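Local structure of acRAF (4LOW) at residues 18-23 with 80-85; 22-27 with 56-61; 46-51 with 60-65. The protein acts as a RuBisCO assembly factor in the alpha-carboxysome, using a fold related to the pterin-4a-carbinolamine dehydratases. All blocks are in the same frame, centred on the assembly; numbering follows the deposited sequence.

All three contacts bear on one four-stranded antiparallel sheet. Contact 1 lays helix 72-84 on strand 17-23, contact 2 pairs the end of that strand with the start of strand 57-63, and contact 3 pairs the far half of strand 57-63 with strand 50-53. Contacts 1 and 2 share F22 and A23, with centres about 9 Å apart; contacts 2 and 3 share I60 and T61, their centres about 16 Å apart on opposite sides of the chain's centre. Along the chain, contact 3 is nested inside the loop closed by contact 1. Contacts 2 and 3 both touch the second subunit, and strand 50-53 pairs with a strand of it, so the sheet continues across the dimer.

Contact 1: 18-23 with 80-85. With FMT (formic acid), chain C.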
loop_
_atom_site.group_PDB
_atom_site.type_symbol
_atom_site.label_atom_id
_atom_site.label_comp_id
_atom_site.label_asym_id
_atom_site.label_seq_id
_atom_site.Cartn_x
_atom_site.Cartn_y
_atom_site.Cartn_z
ATOM N N LEU A 18 5.367 -1.823 15.172
ATOM C CA LEU A 18 4.646 -3.094 15.118
ATOM C C LEU A 18 4.514 -3.434 13.627
ATOM O O LEU A 18 4.135 -2.573 12.828
ATOM C CB LEU A 18 3.246 -3.013 15.700
ATOM C CG LEU A 18 3.195 -2.859 17.210
ATOM C CD1 LEU A 18 1.774 -2.588 17.651
ATOM C CD2 LEU A 18 3.808 -4.104 17.927
ATOM N N PHE A 19 4.790 -4.691 13.245
ATOM C CA PHE A 19 4.768 -5.081 11.847
ATOM C C PHE A 19 3.891 -6.327 11.716
ATOM O O PHE A 19 4.030 -7.269 12.521
ATOM C CB PHE A 19 6.208 -5.396 11.356
ATOM C CG PHE A 19 6.223 -6.082 10.005
ATOM C CD1 PHE A 19 6.145 -5.335 8.837
ATOM C CD2 PHE A 19 6.242 -7.468 9.909
ATOM C CE1 PHE A 19 6.004 -5.969 7.609
ATOM C CE2 PHE A 19 6.044 -8.089 8.685
ATOM C CZ PHE A 19 5.926 -7.338 7.551
ATOM N N LYS A 20 3.067 -6.409 10.650
ATOM C CA LYS A 20 2.401 -7.672 10.395
ATOM C C LYS A 20 2.105 -7.796 8.926
ATOM O O LYS A 20 1.708 -6.841 8.263
ATOM C CB LYS A 20 1.095 -7.795 11.196
ATOM C CG LYS A 20 0.424 -9.160 11.086
ATOM C CD LYS A 20 -0.658 -9.291 12.158
ATOM C CE LYS A 20 -1.504 -10.504 11.922
ATOM N NZ LYS A 20 -2.519 -10.627 13.025
ATOM N N ARG A 21 2.240 -9.021 8.425
ATOM C CA ARG A 21 1.864 -9.380 7.048
ATOM C C ARG A 21 0.563 -10.160 7.042
ATOM O O ARG A 21 0.389 -11.121 7.820
ATOM C CB ARG A 21 2.978 -10.228 6.442
ATOM C CG ARG A 21 2.683 -10.792 5.048
ATOM C CD ARG A 21 3.823 -11.700 4.588
ATOM N NE ARG A 21 3.707 -12.090 3.167
ATOM C CZ ARG A 21 4.197 -11.378 2.166
ATOM N NH1 ARG A 21 4.792 -10.208 2.403
ATOM N NH2 ARG A 21 4.123 -11.841 0.922
ATOM N N PHE A 22 -0.338 -9.767 6.189
ATOM C CA PHE A 22 -1.609 -10.451 5.996
ATOM C C PHE A 22 -1.620 -11.009 4.600
ATOM O O PHE A 22 -1.388 -10.259 3.657
ATOM C CB PHE A 22 -2.746 -9.430 6.142
ATOM C CG PHE A 22 -2.900 -8.863 7.536
ATOM C CD1 PHE A 22 -2.104 -7.807 7.972
ATOM C CD2 PHE A 22 -3.793 -9.426 8.433
ATOM C CE1 PHE A 22 -2.237 -7.308 9.283
ATOM C CE2 PHE A 22 -3.939 -8.906 9.726
ATOM C CZ PHE A 22 -3.155 -7.871 10.138
ATOM N N ALA A 23 -1.982 -12.263 4.410
ATOM C CA ALA A 23 -2.054 -12.848 3.066
ATOM C C ALA A 23 -3.482 -13.318 2.812
ATOM O O ALA A 23 -4.193 -13.741 3.737
ATOM C CB ALA A 23 -1.068 -14.008 2.947
ATOM N N ARG A 80 -7.868 -3.847 15.779
ATOM C CA ARG A 80 -8.985 -3.598 14.864
ATOM C C ARG A 80 -8.592 -4.022 13.435
ATOM O O ARG A 80 -9.436 -4.606 12.725
ATOM C CB ARG A 80 -9.463 -2.158 14.939
ATOM C CG ARG A 80 -10.243 -1.874 16.229
ATOM C CD ARG A 80 -10.285 -0.404 16.527
ATOM N NE ARG A 80 -11.314 0.280 15.759
ATOM C CZ ARG A 80 -11.705 1.525 16.007
ATOM N NH1 ARG A 80 -11.173 2.208 17.016
ATOM N NH2 ARG A 80 -12.638 2.090 15.263
ATOM N N VAL A 81 -7.291 -3.828 13.035
ATOM C CA VAL A 81 -6.847 -4.309 11.717
ATOM C C VAL A 81 -7.023 -5.833 11.663
ATOM O O VAL A 81 -7.586 -6.358 10.687
ATOM C CB VAL A 81 -5.403 -3.936 11.461
ATOM C CG1 VAL A 81 -4.882 -4.616 10.197
ATOM C CG2 VAL A 81 -5.242 -2.440 11.346
ATOM N N ASP A 82 -6.631 -6.565 12.741
ATOM C CA ASP A 82 -6.836 -8.015 12.771
ATOM C C ASP A 82 -8.318 -8.370 12.583
ATOM O O ASP A 82 -8.635 -9.328 11.867
ATOM C CB ASP A 82 -6.361 -8.591 14.099
ATOM C CG ASP A 82 -4.872 -8.629 14.259
ATOM O OD1 ASP A 82 -4.164 -8.336 13.285
ATOM O OD2 ASP A 82 -4.416 -8.934 15.367
ATOM N N ALA A 83 -9.230 -7.603 13.209
ATOM C CA ALA A 83 -10.648 -7.899 13.077
ATOM C C ALA A 83 -11.135 -7.672 11.650
ATOM O O ALA A 83 -12.053 -8.382 11.220
ATOM C CB ALA A 83 -11.467 -7.051 14.043
ATOM N N LEU A 84 -10.540 -6.717 10.901
ATOM C CA LEU A 84 -10.921 -6.510 9.505
ATOM C C LEU A 84 -10.491 -7.702 8.659
ATOM O O LEU A 84 -11.130 -7.991 7.640
ATOM C CB LEU A 84 -10.268 -5.254 8.923
ATOM C CG LEU A 84 -10.606 -3.911 9.585
ATOM C CD1 LEU A 84 -9.800 -2.787 8.943
ATOM C CD2 LEU A 84 -12.103 -3.616 9.540
ATOM N N ALA A 85 -9.394 -8.362 9.028
ATOM C CA ALA A 85 -8.889 -9.536 8.313
ATOM C C ALA A 85 -9.619 -10.843 8.712
ATOM O O ALA A 85 -9.311 -11.896 8.139
ATOM C CB ALA A 85 -7.400 -9.680 8.551
HETATM C C FMT C . 4.368 -11.065 10.940
HETATM O O1 FMT C . 3.541 -11.083 9.985
HETATM O O2 FMT C . 3.898 -10.756 12.175
#
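Helix 72-84 packs on the antiparallel sheet here, where K20 and F22 of strand 17-23 meet V81, D82 and A85. The broad ring of F22 reaches from the strand to the helix: its CZ lies 3.7 Å from CG1 of V81, and its CD2 touches CB of A85 at 3.6 Å, a small residue that lets the ring come close. D82 OD1 comes to the edge of this ring, in its plane, 3.3 Å from CZ. The same oxygen takes the salt bridge from K20, NZ to OD1 2.8 Å, the ammonium arriving from above the carboxylate, 55° out of its plane. CG of K20 is anti to the backbone N (chi1 -174°), and the extended chain beyond it spans the distance to the helix. W9 NE1 also donates to D82 OD1, while K20 NZ serves the carbonyls of H5 and H7 in the histidine tag. R21 N gives a nearly straight hydrogen bond to O1 of a formic acid, probably from the crystallisation liquor, at 2.9 Å. A methionine in place of K20 would probably leave the D82 carboxylate without its charged mate. Such packing, apolar contacts beside a salt bridge, belongs to the two-layer alpha+beta fold of the pterin-4a-carbinolamine dehydratase family.

Contact 2: 22-27 with 56-61; sequences FAFGSY and TYVNIT
The antiparallel ladder between strands 17-23 and 57-63 reaches its end here, F22 pairing with V58 and A23 with Y57 shortly before the chain turns into helix 27-44. F22 and V58 form a hydrogen-bonded pair: F22 N gives to V58 O at 2.8 Å, and V58 N returns the bond to F22 O at 2.8 Å. The next pair, A23 with Y57, is non-hydrogen-bonded, and its CA atoms come within 4.2 Å, a closeness that the small alanine suits. In that interval CA-H groups approach carbonyls, Y57 CA lying 3.2 Å from F22 O. Although the regular strand has ended, F24 N still bonds to T56 O at 2.8 Å.

Side chains alternate between the two faces. F22, V58 and I60 turn to the side covered by the helices, where beta-branched residues suit the extended backbone. CD1 of I60 packs obliquely on the F22 ring, 3.9 Å from CE1, while the carbonyl oxygen of V58 sits at the edge of that ring, in its plane. F24 closes the end of this layer, CE2 meeting CG2 of V58 at 4.2 Å, and its ring meets that of F33 on helix 27-44. A23 and Y57 occupy the other face. Y57 CG stands between its backbone N and carbonyl carbon (chi1 52°); the ring leads away from 22-27 and receives R21 in a cation-pi contact.

After the short loop 24-26, in which S26 is the N-cap, helix 27-44 begins, and Y27 OH bonds to E42 of the second subunit. Antiparallel pairing of the two central strands, 17-23 and 57-63, with one face covered by helices, is the framework of the pterin-4a-carbinolamine dehydratase fold.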
loop_
_atom_site.group_PDB
_atom_site.type_symbol
_atom_site.label_atom_id
_atom_site.label_comp_id
_atom_site.label_asym_id
_atom_site.label_seq_id
_atom_site.Cartn_x
_atom_site.Cartn_y
_atom_site.Cartn_z
ATOM N N PHE A 22 -0.338 -9.767 6.189
ATOM C CA PHE A 22 -1.609 -10.451 5.996
ATOM C C PHE A 22 -1.620 -11.009 4.600
ATOM O O PHE A 22 -1.388 -10.259 3.657
ATOM C CB PHE A 22 -2.746 -9.430 6.142
ATOM C CG PHE A 22 -2.900 -8.863 7.536
ATOM C CD1 PHE A 22 -2.104 -7.807 7.972
ATOM C CD2 PHE A 22 -3.793 -9.426 8.433
ATOM C CE1 PHE A 22 -2.237 -7.308 9.283
ATOM C CE2 PHE A 22 -3.939 -8.906 9.726
ATOM C CZ PHE A 22 -3.155 -7.871 10.138
ATOM N N ALA A 23 -1.982 -12.263 4.410
ATOM C CA ALA A 23 -2.054 -12.848 3.066
ATOM C C ALA A 23 -3.482 -13.318 2.812
ATOM O O ALA A 23 -4.193 -13.741 3.737
ATOM C CB ALA A 23 -1.068 -14.008 2.947
ATOM N N PHE A 24 -3.915 -13.219 1.555
ATOM C CA PHE A 24 -5.286 -13.500 1.159
ATOM C C PHE A 24 -5.316 -14.434 -0.035
ATOM O O PHE A 24 -4.349 -14.519 -0.775
ATOM C CB PHE A 24 -6.017 -12.186 0.831
ATOM C CG PHE A 24 -6.037 -11.234 2.004
ATOM C CD1 PHE A 24 -7.000 -11.339 2.999
ATOM C CD2 PHE A 24 -5.059 -10.279 2.145
ATOM C CE1 PHE A 24 -6.983 -10.472 4.108
ATOM C CE2 PHE A 24 -5.046 -9.414 3.252
ATOM C CZ PHE A 24 -5.999 -9.536 4.224
ATOM N N GLY A 25 -6.454 -15.090 -0.242
ATOM C CA GLY A 25 -6.579 -16.038 -1.332
ATOM C C GLY A 25 -6.835 -15.448 -2.694
ATOM O O GLY A 25 -6.841 -16.202 -3.660
ATOM N N SER A 26 -7.152 -14.162 -2.803
ATOM C CA SER A 26 -7.501 -13.550 -4.066
ATOM C C SER A 26 -7.347 -12.064 -3.988
ATOM O O SER A 26 -7.386 -11.504 -2.889
ATOM C CB SER A 26 -8.973 -13.844 -4.403
ATOM O OG SER A 26 -9.821 -13.279 -3.412
ATOM N N TYR A 27 -7.334 -11.447 -5.153
ATOM C CA TYR A 27 -7.335 -9.984 -5.230
ATOM C C TYR A 27 -8.582 -9.417 -4.551
ATOM O O TYR A 27 -8.475 -8.438 -3.819
ATOM C CB TYR A 27 -7.292 -9.496 -6.689
ATOM C CG TYR A 27 -7.380 -7.982 -6.795
ATOM C CD1 TYR A 27 -6.268 -7.185 -6.549
ATOM C CD2 TYR A 27 -8.603 -7.343 -7.013
ATOM C CE1 TYR A 27 -6.356 -5.791 -6.569
ATOM C CE2 TYR A 27 -8.697 -5.951 -7.044
ATOM C CZ TYR A 27 -7.573 -5.184 -6.802
ATOM O OH TYR A 27 -7.612 -3.820 -6.809
ATOM N N THR A 56 -2.016 -10.234 -3.377
ATOM C CA THR A 56 -2.456 -11.280 -2.430
ATOM C C THR A 56 -1.904 -11.078 -1.032
ATOM O O THR A 56 -2.066 -11.952 -0.176
ATOM C CB THR A 56 -2.122 -12.693 -2.939
ATOM O OG1 THR A 56 -0.708 -12.789 -3.084
ATOM C CG2 THR A 56 -2.816 -13.028 -4.243
ATOM N N TYR A 57 -1.347 -9.897 -0.720
ATOM C CA TYR A 57 -0.795 -9.703 0.605
ATOM C C TYR A 57 -0.686 -8.232 0.919
ATOM O O TYR A 57 -0.591 -7.389 -0.010
ATOM C CB TYR A 57 0.608 -10.387 0.764
ATOM C CG TYR A 57 1.589 -10.000 -0.302
ATOM C CD1 TYR A 57 2.304 -8.808 -0.216
ATOM C CD2 TYR A 57 1.737 -10.770 -1.457
ATOM C CE1 TYR A 57 3.159 -8.404 -1.233
ATOM C CE2 TYR A 57 2.589 -10.364 -2.489
ATOM C CZ TYR A 57 3.285 -9.174 -2.366
ATOM O OH TYR A 57 4.133 -8.824 -3.393
ATOM N N VAL A 58 -0.660 -7.925 2.208
ATOM C CA VAL A 58 -0.554 -6.552 2.687
ATOM C C VAL A 58 0.331 -6.570 3.917
ATOM O O VAL A 58 0.055 -7.312 4.873
ATOM C CB VAL A 58 -1.951 -5.991 3.077
ATOM C CG1 VAL A 58 -1.813 -4.555 3.599
ATOM C CG2 VAL A 58 -2.936 -6.054 1.919
ATOM N N ASN A 59 1.394 -5.775 3.911
ATOM C CA ASN A 59 2.322 -5.651 5.018
ATOM C C ASN A 59 2.102 -4.304 5.690
ATOM O O ASN A 59 2.172 -3.268 5.015
ATOM C CB ASN A 59 3.741 -5.672 4.474
ATOM C CG ASN A 59 4.065 -6.936 3.717
ATOM O OD1 ASN A 59 4.157 -8.033 4.286
ATOM N ND2 ASN A 59 4.314 -6.800 2.408
ATOM N N ILE A 60 1.817 -4.283 6.984
ATOM C CA ILE A 60 1.514 -3.036 7.667
ATOM C C ILE A 60 2.525 -2.755 8.753
ATOM O O ILE A 60 2.885 -3.638 9.532
ATOM C CB ILE A 60 0.110 -3.162 8.280
ATOM C CG1 ILE A 60 -0.912 -3.485 7.174
ATOM C CG2 ILE A 60 -0.269 -1.866 9.044
ATOM C CD1 ILE A 60 -2.280 -3.790 7.669
ATOM N N THR A 61 2.974 -1.495 8.825
ATOM C CA THR A 61 3.913 -1.048 9.835
ATOM C C THR A 61 3.278 0.059 10.639
ATOM O O THR A 61 2.831 1.048 10.049
ATOM C CB THR A 61 5.186 -0.514 9.158
ATOM O OG1 THR A 61 5.710 -1.547 8.343
ATOM C CG2 THR A 61 6.237 -0.112 10.167
#

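Contact 3: 46-51 with 60-65; sequences QHPQNI and ITLDAA
The carboxylate of D63 has CB of Q49 over one face, 3.8 Å from CG of D63 and almost equally far from both oxygens, so the aliphatic root of the glutamine covers that face. The planes of the carboxylate and the glutamine amide stand 49° apart. Close by, a water bridges the backbones, donating to H47 O at 3.2 Å and accepting from D63 N at 3.0 Å. The proline ring lies on the other side of the sheet. P48 and L62 run side by side, pointing the same way, with P48 CG 3.8 Å from CD2 of L62; P48 CB also meets CG2 of I60 at 4.0 Å. Lacking an N-H, proline fits a place where the regular bonding has not yet begun. Next, Q49 N (2.9 Å) and N50 N (3.4 Å) each give T61 O a weak hydrogen bond. T61 N answers with a good bond to N50 O at 3.0 Å. A second water lies between T61 OG1 and N50 OD1, while N50 ND2 bonds to Y57 OH and N52 OD1 of the second subunit. I51 pairs with a strand of that subunit, carrying the sheet across the interface. Q49 and N50 opposite T61 make a classic beta bulge at the open end of the hairpin formed by strands 50-53 and 57-63, whose outer strand joins the two sheets edge to edge, as in dimers of pterin-4a-carbinolamine dehydratases.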
loop_
_atom_site.group_PDB
_atom_site.type_symbol
_atom_site.label_atom_id
_atom_site.label_comp_id
_atom_site.label_asym_id
_atom_site.label_seq_id
_atom_site.Cartn_x
_atom_site.Cartn_y
_atom_site.Cartn_z
ATOM N N GLN A 46 -5.954 7.592 12.773
ATOM C CA GLN A 46 -4.664 6.934 12.975
ATOM C C GLN A 46 -4.291 6.307 11.662
ATOM O O GLN A 46 -5.096 5.610 11.050
ATOM C CB GLN A 46 -4.714 5.846 14.073
ATOM C CG GLN A 46 -4.907 6.368 15.496
ATOM C CD GLN A 46 -5.158 5.217 16.444
ATOM O OE1 GLN A 46 -6.299 4.798 16.657
ATOM N NE2 GLN A 46 -4.091 4.612 16.947
ATOM N N HIS A 47 -3.074 6.561 11.238
ATOM C CA HIS A 47 -2.579 6.076 9.965
ATOM C C HIS A 47 -1.313 5.269 10.166
ATOM O O HIS A 47 -0.340 5.786 10.730
ATOM C CB HIS A 47 -2.305 7.269 9.026
ATOM C CG HIS A 47 -3.545 8.025 8.674
ATOM N ND1 HIS A 47 -3.962 9.119 9.407
ATOM C CD2 HIS A 47 -4.446 7.785 7.696
ATOM C CE1 HIS A 47 -5.101 9.509 8.855
ATOM N NE2 HIS A 47 -5.428 8.741 7.817
ATOM N N PRO A 48 -1.234 4.042 9.621
ATOM C CA PRO A 48 0.035 3.311 9.674
ATOM C C PRO A 48 1.200 4.142 9.121
ATOM O O PRO A 48 1.010 4.980 8.217
ATOM C CB PRO A 48 -0.234 2.101 8.767
ATOM C CG PRO A 48 -1.732 1.839 8.942
ATOM C CD PRO A 48 -2.279 3.265 8.936
ATOM N N GLN A 49 2.401 3.848 9.604
ATOM C CA GLN A 49 3.625 4.433 9.069
ATOM C C GLN A 49 3.721 4.058 7.572
ATOM O O GLN A 49 4.049 4.902 6.728
ATOM C CB GLN A 49 4.836 3.904 9.839
ATOM C CG GLN A 49 6.179 4.405 9.300
ATOM C CD GLN A 49 7.332 3.797 10.023
ATOM O OE1 GLN A 49 7.250 3.462 11.210
ATOM N NE2 GLN A 49 8.448 3.698 9.329
ATOM N N ASN A 50 3.396 2.797 7.245
ATOM C CA ASN A 50 3.469 2.380 5.862
ATOM C C ASN A 50 2.611 1.162 5.641
ATOM O O ASN A 50 2.488 0.321 6.537
ATOM C CB ASN A 50 4.918 1.991 5.511
ATOM C CG ASN A 50 5.118 1.604 4.067
ATOM O OD1 ASN A 50 5.026 0.410 3.751
ATOM N ND2 ASN A 50 5.356 2.542 3.174
ATOM N N ILE A 51 1.969 1.082 4.472
ATOM C CA ILE A 51 1.180 -0.065 4.017
ATOM C C ILE A 51 1.808 -0.478 2.708
ATOM O O ILE A 51 1.980 0.345 1.805
ATOM C CB ILE A 51 -0.293 0.293 3.849
ATOM C CG1 ILE A 51 -0.928 0.631 5.189
ATOM C CG2 ILE A 51 -1.065 -0.889 3.218
ATOM C CD1 ILE A 51 -2.214 1.336 5.084
ATOM N N ILE A 60 1.817 -4.283 6.984
ATOM C CA ILE A 60 1.514 -3.036 7.667
ATOM C C ILE A 60 2.525 -2.755 8.753
ATOM O O ILE A 60 2.885 -3.638 9.532
ATOM C CB ILE A 60 0.110 -3.162 8.280
ATOM C CG1 ILE A 60 -0.912 -3.485 7.174
ATOM C CG2 ILE A 60 -0.269 -1.866 9.044
ATOM C CD1 ILE A 60 -2.280 -3.790 7.669
ATOM N N THR A 61 2.974 -1.495 8.825
ATOM C CA THR A 61 3.913 -1.048 9.835
ATOM C C THR A 61 3.278 0.059 10.639
ATOM O O THR A 61 2.831 1.048 10.049
ATOM C CB THR A 61 5.186 -0.514 9.158
ATOM O OG1 THR A 61 5.710 -1.547 8.343
ATOM C CG2 THR A 61 6.237 -0.112 10.167
ATOM N N LEU A 62 3.243 -0.077 11.975
ATOM C CA LEU A 62 2.663 0.947 12.832
ATOM C C LEU A 62 3.788 1.536 13.648
ATOM O O LEU A 62 4.607 0.795 14.190
ATOM C CB LEU A 62 1.629 0.337 13.800
ATOM C CG LEU A 62 0.540 -0.493 13.164
ATOM C CD1 LEU A 62 -0.394 -1.110 14.219
ATOM C CD2 LEU A 62 -0.260 0.280 12.107
ATOM N N ASP A 63 3.818 2.869 13.768
ATOM C CA ASP A 63 4.876 3.517 14.532
ATOM C C ASP A 63 4.362 3.992 15.839
ATOM O O ASP A 63 3.149 4.118 16.009
ATOM C CB ASP A 63 5.554 4.656 13.736
ATOM C CG ASP A 63 4.675 5.746 13.162
ATOM O OD1 ASP A 63 3.445 5.560 13.122
ATOM O OD2 ASP A 63 5.232 6.751 12.656
ATOM N N ALA A 64 5.304 4.244 16.776
ATOM C CA ALA A 64 5.049 4.731 18.111
ATOM C C ALA A 64 4.562 6.174 18.016
ATOM O O ALA A 64 5.165 6.983 17.299
ATOM C CB ALA A 64 6.327 4.650 18.936
ATOM N N ALA A 65 3.444 6.474 18.709
ATOM C CA ALA A 65 2.770 7.776 18.719
ATOM C C ALA A 65 3.641 8.925 19.225
ATOM O O ALA A 65 4.326 8.780 20.232
ATOM C CB ALA A 65 1.483 7.692 19.528
HETATM O O HOH W 1 1.116 3.934 12.890
HETATM O O HOH W 2 4.624 -1.735 5.689
#